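Long-range contacts in carboxylesterase (Uncultured bacterium, PDB 5GMX), which hydrolyses carboxylic esters as a family VIII carboxylesterase of the beta-lactamase clan and also acts on oxyimino cephalosporins: residues E6-C11 against D47-F52; D98-F103 against A173-G178; A23-D28 against D373-R378. One frame throughout, in Å; residues are numbered along the deposited sequence.

Contact 1: residues E6-C11 against D47-F52; sequences EIQGIC and DLWGGF
Q8 and W49 form an antiparallel hydrogen-bonded pair in which each backbone N-H reaches the other's carbonyl: Q8 N to W49 O and W49 N to Q8 O, both 2.9 Å. I10 and D47 repeat the pattern two residues on, through I10 N to D47 O and D47 N to I10 O. Between them G9 faces L48 as a non-hydrogen-bonded pair, where CA-H groups meet carbonyl oxygens instead: G9 CA lies 3.2 Å from D47 O, and L48 CA 3.3 Å from Q8 O. Farther along, one water bonds to both E6 O and G51 N. The D47 carboxylate turns to a partner outside the pair, OD1 forming a salt bridge with R273.

The aromatic contact is a CH-pi interaction. Q8 CB sits over one face of the W49 indole, 3.6 Å from the centroid of the five-membered ring, while G9 CA approaches CZ3 of the W49 six-membered ring at 3.6 Å. W49 CG stands between its own backbone N and carbonyl carbon (chi1 62°), which swings the indole over the Q8-G9 backbone. G9 N lies over the same indole face as Q8 CB.

Apolar contacts lie off this face. L48 CD2 meets I7 CG2 at 3.9 Å and C11 CB at 4.1 Å. I7, packed on L48, carries the contact on to F22, A23 and F26 of helix 16-27.

Strand 10-11 is the outermost strand at one end of the antiparallel sheet, next to strand 43-51. Two pairs of backbone bonds, at Q8-W49 and I10-D47, hold the 8-10 backbone there, so its polar atoms are paired at the hydrogen-bonded positions and CA-H...O contacts fill in between, with the indole on one side and the apolar link to the helix on the other.

Contact 2: residues D98-F103 against A173-G178; sequences DYWPEF and ARRVTG
R175 lays its guanidinium against the W100 indole while reaching a carboxylate and a water, although the ring and guanidinium planes are tilted 40° apart and so do not form a parallel stack. W100 CD1 stands 3.5 Å above the guanidinium plane, offset toward the rim, and R175 NH2 is 3.5 Å from W100 NE1. The arginine chain bends at chi2 (-68°), which carries its end along the Y99 carbonyl toward the indole; R175 CB comes within 3.3 Å of Y99 O on the way.

E102 meets the same group at a steep angle. R175 NH1 donates to E102 OE1 at 3.1 Å in a salt bridge, using the syn lone pair of that oxygen. The bond is bent, and the carboxylate and guanidinium planes are 78° apart, so this is a single-nitrogen bridge and not a flat two-pronged one. NH1 also donates to a water, 2.8 Å away, which in turn donates to Y99 O. R175 NE pairs with E171 one helical turn earlier, so carboxylates from both parts of the chain may together help to balance its charge, close to R179.

V176 CG1 meets the Y99 ring obliquely, 3.5 Å from CD1, while the Y99 hydroxyl bonds to D91 N. V176 also touches I90, and L84 of helix 72-86; W100 packs on C142 and A146 of helix 138-146.

Helix 165-175 closes here in a Schellman motif, with R179 N bonded to R174 O, G178 N bonded to R175 O, and G178 as the C-prime residue at positive phi. The contact therefore joins this helix terminus to the chain after helix 96-99, which runs into a short 3-10 segment, in the helical part of the beta-lactamase-type fold.

Contact 3: residues A23-D28 against D373-R378; sequences AANFKD and DPRGVR
A24 CB lies over the centre of one face of the R378 guanidinium, 3.4 Å above its plane, while D28 OD2 and N25 OD1 lie at its edge. R378 NH1 donates to D28 OD2 at 3.3 Å in a rather long salt bridge, straight at the hydrogen. OD2 lies in the guanidinium plane, but NH1 meets it from above the carboxylate plane, and the two flat groups are 67° apart. R378 CG is anti to its backbone N (chi1 -170°), which sends the long side chain across to helix 16-27.

N25 slides past R378 in the opposite direction, its OD1 3.5 Å from R378 CD. Its ND2 donates to R375 O in a weak bond of 3.4 Å and rests against R375 CB.

R375 turns its own guanidinium the other way, side-on to D373: NE reaches D373 OD1 at 3.0 Å and NH2 reaches OD2. D373 OD1 also caps the start of helix 374-385, accepting from both R375 N and R375 NE. D373 and E31, the latter through a salt bridge, together hold the R375 guanidinium.

The segments of helix 16-27 and helix 374-385 are nearer antiparallel than parallel (146°), their axes 10.3 Å apart; the R375 side chain reaches Y361 and M363 of strand 357-363, placing helix 374-385 against the sheet.

Contacts 1 and 3 are neighbours, their centres about 14 Å apart, whereas contact 2 lies about 42 Å from contact 1 and 43 Å from contact 3, centre to centre, across the centre of the chain. Helix 16-27 ties contacts 1 and 3 together: it follows strand 10-11, and its A23 and F26 pack on I7 and G50. Their segments alternate along the chain, while contact 2 is nested in the loop that contact 3 closes. Contact 3 pairs the N-terminal with the C-terminal helix, contact 1 adds the N-terminal edge strand to the sheet, and contact 2 belongs to the separate helical region on the far side.

Contact 1: residues E6-C11 against D47-F52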
loop_
_atom_site.group_PDB
_atom_site.type_symbol
_atom_site.label_atom_id
_atom_site.label_comp_id
_atom_site.label_asym_id
_atom_site.label_seq_id
_atom_site.Cartn_x
_atom_site.Cartn_y
_atom_site.Cartn_z
ATOM N N GLU A 6 -7.883 -21.589 -16.865
ATOM C CA GLU A 6 -9.152 -20.894 -17.076
ATOM C C GLU A 6 -9.407 -19.793 -16.037
ATOM O O GLU A 6 -9.345 -20.027 -14.833
ATOM C CB GLU A 6 -10.311 -21.894 -17.075
ATOM C CG GLU A 6 -11.693 -21.269 -17.265
ATOM C CD GLU A 6 -11.893 -20.654 -18.646
ATOM O OE1 GLU A 6 -11.043 -20.880 -19.535
ATOM O OE2 GLU A 6 -12.909 -19.948 -18.847
ATOM N N ILE A 7 -9.703 -18.593 -16.522
ATOM C CA ILE A 7 -9.966 -17.439 -15.668
ATOM C C ILE A 7 -11.322 -17.546 -14.967
ATOM O O ILE A 7 -12.348 -17.814 -15.604
ATOM C CB ILE A 7 -9.917 -16.132 -16.497
ATOM C CG1 ILE A 7 -8.539 -15.972 -17.133
ATOM C CG2 ILE A 7 -10.242 -14.921 -15.648
ATOM C CD1 ILE A 7 -7.410 -16.055 -16.139
ATOM N N GLN A 8 -11.306 -17.352 -13.648
ATOM C CA GLN A 8 -12.512 -17.377 -12.825
ATOM C C GLN A 8 -12.959 -15.963 -12.464
ATOM O O GLN A 8 -12.139 -15.036 -12.392
ATOM C CB GLN A 8 -12.266 -18.154 -11.534
ATOM C CG GLN A 8 -11.703 -19.548 -11.693
ATOM C CD GLN A 8 -12.744 -20.530 -12.149
ATOM O OE1 GLN A 8 -13.681 -20.831 -11.412
ATOM N NE2 GLN A 8 -12.594 -21.041 -13.366
ATOM N N GLY A 9 -14.248 -15.807 -12.186
ATOM C CA GLY A 9 -14.757 -14.543 -11.687
ATOM C C GLY A 9 -15.821 -13.923 -12.560
ATOM O O GLY A 9 -16.457 -14.615 -13.352
ATOM N N ILE A 10 -16.043 -12.624 -12.382
ATOM C CA ILE A 10 -17.085 -11.911 -13.112
ATOM C C ILE A 10 -16.499 -10.673 -13.771
ATOM O O ILE A 10 -15.695 -9.960 -13.177
ATOM C CB ILE A 10 -18.271 -11.517 -12.171
ATOM C CG1 ILE A 10 -18.888 -12.773 -11.531
ATOM C CG2 ILE A 10 -19.335 -10.720 -12.929
ATOM C CD1 ILE A 10 -19.887 -12.512 -10.402
ATOM N N CYS A 11 -16.956 -10.393 -14.981
ATOM C CA CYS A 11 -16.442 -9.287 -15.768
ATOM C C CYS A 11 -17.561 -8.690 -16.600
ATOM O O CYS A 11 -18.130 -9.373 -17.454
ATOM C CB CYS A 11 -15.299 -9.762 -16.673
ATOM S SG CYS A 11 -14.479 -8.461 -17.620
ATOM N N ASP A 47 -13.834 -8.539 -11.491
ATOM C CA ASP A 47 -13.400 -9.282 -10.321
ATOM C C ASP A 47 -12.941 -10.660 -10.796
ATOM O O ASP A 47 -13.751 -11.569 -10.956
ATOM C CB ASP A 47 -14.544 -9.379 -9.303
ATOM C CG ASP A 47 -14.175 -10.180 -8.056
ATOM O OD1 ASP A 47 -12.988 -10.538 -7.887
ATOM O OD2 ASP A 47 -15.079 -10.431 -7.225
ATOM N N LEU A 48 -11.640 -10.795 -11.028
ATOM C CA LEU A 48 -11.081 -11.969 -11.680
ATOM C C LEU A 48 -9.946 -12.599 -10.881
ATOM O O LEU A 48 -9.240 -11.920 -10.137
ATOM C CB LEU A 48 -10.564 -11.603 -13.074
ATOM C CG LEU A 48 -11.561 -11.023 -14.079
ATOM C CD1 LEU A 48 -10.815 -10.533 -15.301
ATOM C CD2 LEU A 48 -12.651 -12.036 -14.461
ATOM N N TRP A 49 -9.773 -13.903 -11.044
ATOM C CA TRP A 49 -8.586 -14.567 -10.513
ATOM C C TRP A 49 -8.277 -15.786 -11.364
ATOM O O TRP A 49 -9.048 -16.136 -12.263
ATOM C CB TRP A 49 -8.764 -14.947 -9.035
ATOM C CG TRP A 49 -9.873 -15.918 -8.771
ATOM C CD1 TRP A 49 -9.776 -17.285 -8.662
ATOM C CD2 TRP A 49 -11.258 -15.600 -8.604
ATOM N NE1 TRP A 49 -11.019 -17.830 -8.426
ATOM C CE2 TRP A 49 -11.946 -16.819 -8.390
ATOM C CE3 TRP A 49 -11.983 -14.402 -8.602
ATOM C CZ2 TRP A 49 -13.330 -16.873 -8.186
ATOM C CZ3 TRP A 49 -13.364 -14.456 -8.398
ATOM C CH2 TRP A 49 -14.020 -15.684 -8.197
ATOM N N GLY A 50 -7.136 -16.409 -11.104
ATOM C CA GLY A 50 -6.739 -17.582 -11.855
ATOM C C GLY A 50 -5.415 -18.157 -11.401
ATOM O O GLY A 50 -4.698 -17.546 -10.599
ATOM N N GLY A 51 -5.098 -19.341 -11.912
ATOM C CA GLY A 51 -3.835 -19.990 -11.625
ATOM C C GLY A 51 -3.808 -20.677 -10.280
ATOM O O GLY A 51 -4.842 -21.110 -9.768
ATOM N N PHE A 52 -2.622 -20.760 -9.689
ATOM C CA PHE A 52 -2.436 -21.579 -8.499
ATOM C C PHE A 52 -1.866 -20.803 -7.324
ATOM O O PHE A 52 -1.208 -19.785 -7.496
ATOM C CB PHE A 52 -1.542 -22.773 -8.833
ATOM C CG PHE A 52 -2.067 -23.616 -9.964
ATOM C CD1 PHE A 52 -1.698 -23.351 -11.272
ATOM C CD2 PHE A 52 -2.953 -24.652 -9.717
ATOM C CE1 PHE A 52 -2.191 -24.114 -12.311
ATOM C CE2 PHE A 52 -3.451 -25.422 -10.754
ATOM C CZ PHE A 52 -3.068 -25.152 -12.054
HETATM O O HOH W 1 -7.336 -20.775 -12.840
#

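Contact 2: residues D98-F103 against A173-G178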
loop_
_atom_site.group_PDB
_atom_site.type_symbol
_atom_site.label_atom_id
_atom_site.label_comp_id
_atom_site.label_asym_id
_atom_site.label_seq_id
_atom_site.Cartn_x
_atom_site.Cartn_y
_atom_site.Cartn_z
ATOM N N ASP A 98 3.065 17.419 18.075
ATOM C CA ASP A 98 1.791 17.831 18.670
ATOM C C ASP A 98 0.967 16.616 19.100
ATOM O O ASP A 98 0.260 16.659 20.104
ATOM C CB ASP A 98 0.980 18.681 17.686
ATOM C CG ASP A 98 1.515 20.097 17.554
ATOM O OD1 ASP A 98 2.571 20.393 18.161
ATOM O OD2 ASP A 98 0.884 20.912 16.836
ATOM N N TYR A 99 1.070 15.534 18.336
ATOM C CA TYR A 99 0.313 14.315 18.607
ATOM C C TYR A 99 1.168 13.226 19.250
ATOM O O TYR A 99 0.653 12.318 19.906
ATOM C CB TYR A 99 -0.296 13.769 17.322
ATOM C CG TYR A 99 -1.008 14.796 16.483
ATOM C CD1 TYR A 99 -2.217 15.338 16.896
ATOM C CD2 TYR A 99 -0.502 15.178 15.244
ATOM C CE1 TYR A 99 -2.884 16.275 16.122
ATOM C CE2 TYR A 99 -1.168 16.109 14.455
ATOM C CZ TYR A 99 -2.361 16.647 14.899
ATOM O OH TYR A 99 -3.033 17.566 14.126
ATOM N N TRP A 100 2.474 13.317 19.021
ATOM C CA TRP A 100 3.433 12.277 19.384
ATOM C C TRP A 100 4.657 12.984 19.956
ATOM O O TRP A 100 5.641 13.201 19.255
ATOM C CB TRP A 100 3.783 11.432 18.157
ATOM C CG TRP A 100 4.745 10.287 18.365
ATOM C CD1 TRP A 100 5.282 9.853 19.546
ATOM C CD2 TRP A 100 5.270 9.427 17.346
ATOM N NE1 TRP A 100 6.113 8.784 19.320
ATOM C CE2 TRP A 100 6.120 8.499 17.979
ATOM C CE3 TRP A 100 5.106 9.355 15.956
ATOM C CZ2 TRP A 100 6.807 7.511 17.271
ATOM C CZ3 TRP A 100 5.789 8.371 15.253
ATOM C CH2 TRP A 100 6.630 7.463 15.915
ATOM N N PRO A 101 4.572 13.392 21.230
ATOM C CA PRO A 101 5.545 14.297 21.870
ATOM C C PRO A 101 6.970 13.776 21.829
ATOM O O PRO A 101 7.894 14.543 21.549
ATOM C CB PRO A 101 5.049 14.384 23.319
ATOM C CG PRO A 101 3.591 14.025 23.246
ATOM C CD PRO A 101 3.488 13.000 22.145
ATOM N N GLU A 102 7.138 12.480 22.082
ATOM C CA GLU A 102 8.459 11.858 22.068
ATOM C C GLU A 102 9.160 12.010 20.721
ATOM O O GLU A 102 10.390 11.935 20.636
ATOM C CB GLU A 102 8.366 10.367 22.415
ATOM C CG GLU A 102 7.717 10.057 23.753
ATOM C CD GLU A 102 6.221 9.749 23.646
ATOM O OE1 GLU A 102 5.517 10.370 22.815
ATOM O OE2 GLU A 102 5.754 8.877 24.410
ATOM N N PHE A 103 8.380 12.245 19.672
ATOM C CA PHE A 103 8.946 12.380 18.337
ATOM C C PHE A 103 9.798 13.642 18.215
ATOM O O PHE A 103 10.617 13.758 17.307
ATOM C CB PHE A 103 7.827 12.387 17.283
ATOM C CG PHE A 103 8.308 12.158 15.873
ATOM C CD1 PHE A 103 8.477 10.873 15.384
ATOM C CD2 PHE A 103 8.577 13.225 15.043
ATOM C CE1 PHE A 103 8.895 10.655 14.086
ATOM C CE2 PHE A 103 9.009 13.019 13.738
ATOM C CZ PHE A 103 9.161 11.732 13.259
ATOM N N ALA A 173 -1.608 7.923 13.662
ATOM C CA ALA A 173 -3.007 7.495 13.645
ATOM C C ALA A 173 -3.494 6.987 15.003
ATOM O O ALA A 173 -4.602 7.315 15.428
ATOM C CB ALA A 173 -3.209 6.414 12.585
ATOM N N ARG A 174 -2.662 6.190 15.668
ATOM C CA ARG A 174 -3.002 5.610 16.956
ATOM C C ARG A 174 -3.042 6.679 18.028
ATOM O O ARG A 174 -3.885 6.624 18.920
ATOM C CB ARG A 174 -2.000 4.520 17.354
ATOM C CG ARG A 174 -2.042 3.268 16.505
ATOM C CD ARG A 174 -1.106 2.191 17.050
ATOM N NE ARG A 174 -1.524 1.682 18.355
ATOM C CZ ARG A 174 -0.847 1.862 19.487
ATOM N NH1 ARG A 174 0.292 2.541 19.482
ATOM N NH2 ARG A 174 -1.304 1.357 20.631
ATOM N N ARG A 175 -2.127 7.643 17.949
ATOM C CA ARG A 175 -2.068 8.683 18.974
ATOM C C ARG A 175 -3.292 9.582 18.948
ATOM O O ARG A 175 -3.789 9.965 20.012
ATOM C CB ARG A 175 -0.817 9.556 18.837
ATOM C CG ARG A 175 0.497 8.852 19.110
ATOM C CD ARG A 175 0.660 8.463 20.562
ATOM N NE ARG A 175 1.897 7.708 20.760
ATOM C CZ ARG A 175 2.865 8.061 21.600
ATOM N NH1 ARG A 175 2.736 9.156 22.345
ATOM N NH2 ARG A 175 3.952 7.309 21.708
ATOM N N VAL A 176 -3.798 9.922 17.760
ATOM C CA VAL A 176 -4.970 10.809 17.754
ATOM C C VAL A 176 -6.279 10.065 18.021
ATOM O O VAL A 176 -7.342 10.686 18.121
ATOM C CB VAL A 176 -5.119 11.589 16.429
ATOM C CG1 VAL A 176 -3.839 12.362 16.132
ATOM C CG2 VAL A 176 -5.491 10.666 15.280
ATOM N N THR A 177 -6.212 8.740 18.113
ATOM C CA THR A 177 -7.373 7.957 18.527
ATOM C C THR A 177 -7.127 7.320 19.907
ATOM O O THR A 177 -7.709 6.293 20.247
ATOM C CB THR A 177 -7.729 6.859 17.495
ATOM O OG1 THR A 177 -6.574 6.059 17.226
ATOM C CG2 THR A 177 -8.219 7.487 16.190
ATOM N N GLY A 178 -6.228 7.925 20.680
ATOM C CA GLY A 178 -6.036 7.552 22.068
ATOM C C GLY A 178 -5.389 6.205 22.321
ATOM O O GLY A 178 -5.497 5.669 23.427
HETATM O O HOH W 2 0.513 10.847 22.818
#

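Contact 3: residues A23-D28 against D373-R378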
loop_
_atom_site.group_PDB
_atom_site.type_symbol
_atom_site.label_atom_id
_atom_site.label_comp_id
_atom_site.label_asym_id
_atom_site.label_seq_id
_atom_site.Cartn_x
_atom_site.Cartn_y
_atom_site.Cartn_z
ATOM N N ALA A 23 -6.035 -12.801 -18.775
ATOM C CA ALA A 23 -5.800 -14.177 -19.209
ATOM C C ALA A 23 -4.487 -14.249 -19.961
ATOM O O ALA A 23 -3.736 -15.219 -19.825
ATOM C CB ALA A 23 -6.949 -14.679 -20.086
ATOM N N ALA A 24 -4.205 -13.198 -20.730
ATOM C CA ALA A 24 -3.019 -13.179 -21.570
ATOM C C ALA A 24 -1.767 -13.315 -20.713
ATOM O O ALA A 24 -0.831 -14.019 -21.099
ATOM C CB ALA A 24 -2.967 -11.910 -22.403
ATOM N N ASN A 25 -1.768 -12.696 -19.528
ATOM C CA ASN A 25 -0.565 -12.729 -18.696
ATOM C C ASN A 25 -0.239 -14.148 -18.243
ATOM O O ASN A 25 0.911 -14.459 -17.935
ATOM C CB ASN A 25 -0.709 -11.814 -17.483
ATOM C CG ASN A 25 -0.535 -10.358 -17.832
ATOM O OD1 ASN A 25 0.210 -10.017 -18.744
ATOM N ND2 ASN A 25 -1.242 -9.489 -17.122
ATOM N N PHE A 26 -1.253 -15.009 -18.214
ATOM C CA PHE A 26 -1.048 -16.409 -17.859
ATOM C C PHE A 26 -0.484 -17.188 -19.043
ATOM O O PHE A 26 0.382 -18.050 -18.878
ATOM C CB PHE A 26 -2.353 -17.044 -17.399
ATOM C CG PHE A 26 -2.796 -16.613 -16.029
ATOM C CD1 PHE A 26 -2.426 -17.335 -14.905
ATOM C CD2 PHE A 26 -3.603 -15.494 -15.870
ATOM C CE1 PHE A 26 -2.850 -16.942 -13.646
ATOM C CE2 PHE A 26 -4.026 -15.097 -14.617
ATOM C CZ PHE A 26 -3.654 -15.821 -13.503
ATOM N N LYS A 27 -0.982 -16.879 -20.239
ATOM C CA LYS A 27 -0.627 -17.648 -21.426
ATOM C C LYS A 27 0.851 -17.503 -21.742
ATOM O O LYS A 27 1.471 -18.420 -22.274
ATOM C CB LYS A 27 -1.475 -17.214 -22.625
ATOM C CG LYS A 27 -2.877 -17.775 -22.604
ATOM C CD LYS A 27 -3.823 -16.963 -23.478
ATOM C CE LYS A 27 -5.273 -17.346 -23.199
ATOM N NZ LYS A 27 -6.238 -16.616 -24.068
ATOM N N ASP A 28 1.412 -16.350 -21.385
ATOM C CA ASP A 28 2.818 -16.050 -21.638
ATOM C C ASP A 28 3.733 -16.602 -20.549
ATOM O O ASP A 28 4.933 -16.320 -20.538
ATOM C CB ASP A 28 3.012 -14.537 -21.765
ATOM C CG ASP A 28 2.065 -13.907 -22.780
ATOM O OD1 ASP A 28 1.080 -14.574 -23.170
ATOM O OD2 ASP A 28 2.303 -12.746 -23.186
ATOM N N ASP A 373 5.313 -2.983 -13.311
ATOM C CA ASP A 373 5.362 -4.318 -13.925
ATOM C C ASP A 373 4.569 -4.377 -15.245
ATOM O O ASP A 373 3.472 -3.818 -15.325
ATOM C CB ASP A 373 4.820 -5.364 -12.942
ATOM C CG ASP A 373 5.137 -6.798 -13.360
ATOM O OD1 ASP A 373 4.591 -7.268 -14.383
ATOM O OD2 ASP A 373 5.918 -7.465 -12.647
ATOM N N PRO A 374 5.127 -5.052 -16.275
ATOM C CA PRO A 374 4.502 -5.292 -17.590
ATOM C C PRO A 374 3.072 -5.850 -17.520
ATOM O O PRO A 374 2.206 -5.432 -18.301
ATOM C CB PRO A 374 5.434 -6.325 -18.234
ATOM C CG PRO A 374 6.751 -6.053 -17.629
ATOM C CD PRO A 374 6.511 -5.564 -16.230
ATOM N N ARG A 375 2.844 -6.797 -16.614
ATOM C CA ARG A 375 1.513 -7.354 -16.387
ATOM C C ARG A 375 0.512 -6.238 -16.076
ATOM O O ARG A 375 -0.604 -6.179 -16.635
ATOM C CB ARG A 375 1.565 -8.375 -15.251
ATOM C CG ARG A 375 2.483 -9.556 -15.553
ATOM C CD ARG A 375 2.685 -10.452 -14.342
ATOM N NE ARG A 375 3.613 -9.877 -13.370
ATOM C CZ ARG A 375 3.996 -10.492 -12.253
ATOM N NH1 ARG A 375 3.521 -11.701 -11.965
ATOM N NH2 ARG A 375 4.852 -9.896 -11.425
ATOM N N GLY A 376 0.939 -5.342 -15.187
ATOM C CA GLY A 376 0.152 -4.185 -14.807
ATOM C C GLY A 376 -0.045 -3.208 -15.943
ATOM O O GLY A 376 -1.136 -2.674 -16.114
ATOM N N VAL A 377 1.010 -2.967 -16.716
ATOM C CA VAL A 377 0.925 -2.078 -17.869
ATOM C C VAL A 377 -0.151 -2.557 -18.839
ATOM O O VAL A 377 -0.976 -1.767 -19.311
ATOM C CB VAL A 377 2.266 -1.979 -18.609
ATOM C CG1 VAL A 377 2.116 -1.144 -19.867
ATOM C CG2 VAL A 377 3.338 -1.396 -17.688
ATOM N N ARG A 378 -0.148 -3.863 -19.097
ATOM C CA ARG A 378 -1.117 -4.489 -19.990
ATOM C C ARG A 378 -2.541 -4.325 -19.479
ATOM O O ARG A 378 -3.462 -3.974 -20.243
ATOM C CB ARG A 378 -0.795 -5.977 -20.157
ATOM C CG ARG A 378 -1.591 -6.672 -21.241
ATOM C CD ARG A 378 -1.125 -8.115 -21.415
ATOM N NE ARG A 378 -1.269 -8.576 -22.796
ATOM C CZ ARG A 378 -0.612 -9.614 -23.308
ATOM N NH1 ARG A 378 0.239 -10.299 -22.552
ATOM N NH2 ARG A 378 -0.800 -9.968 -24.574
#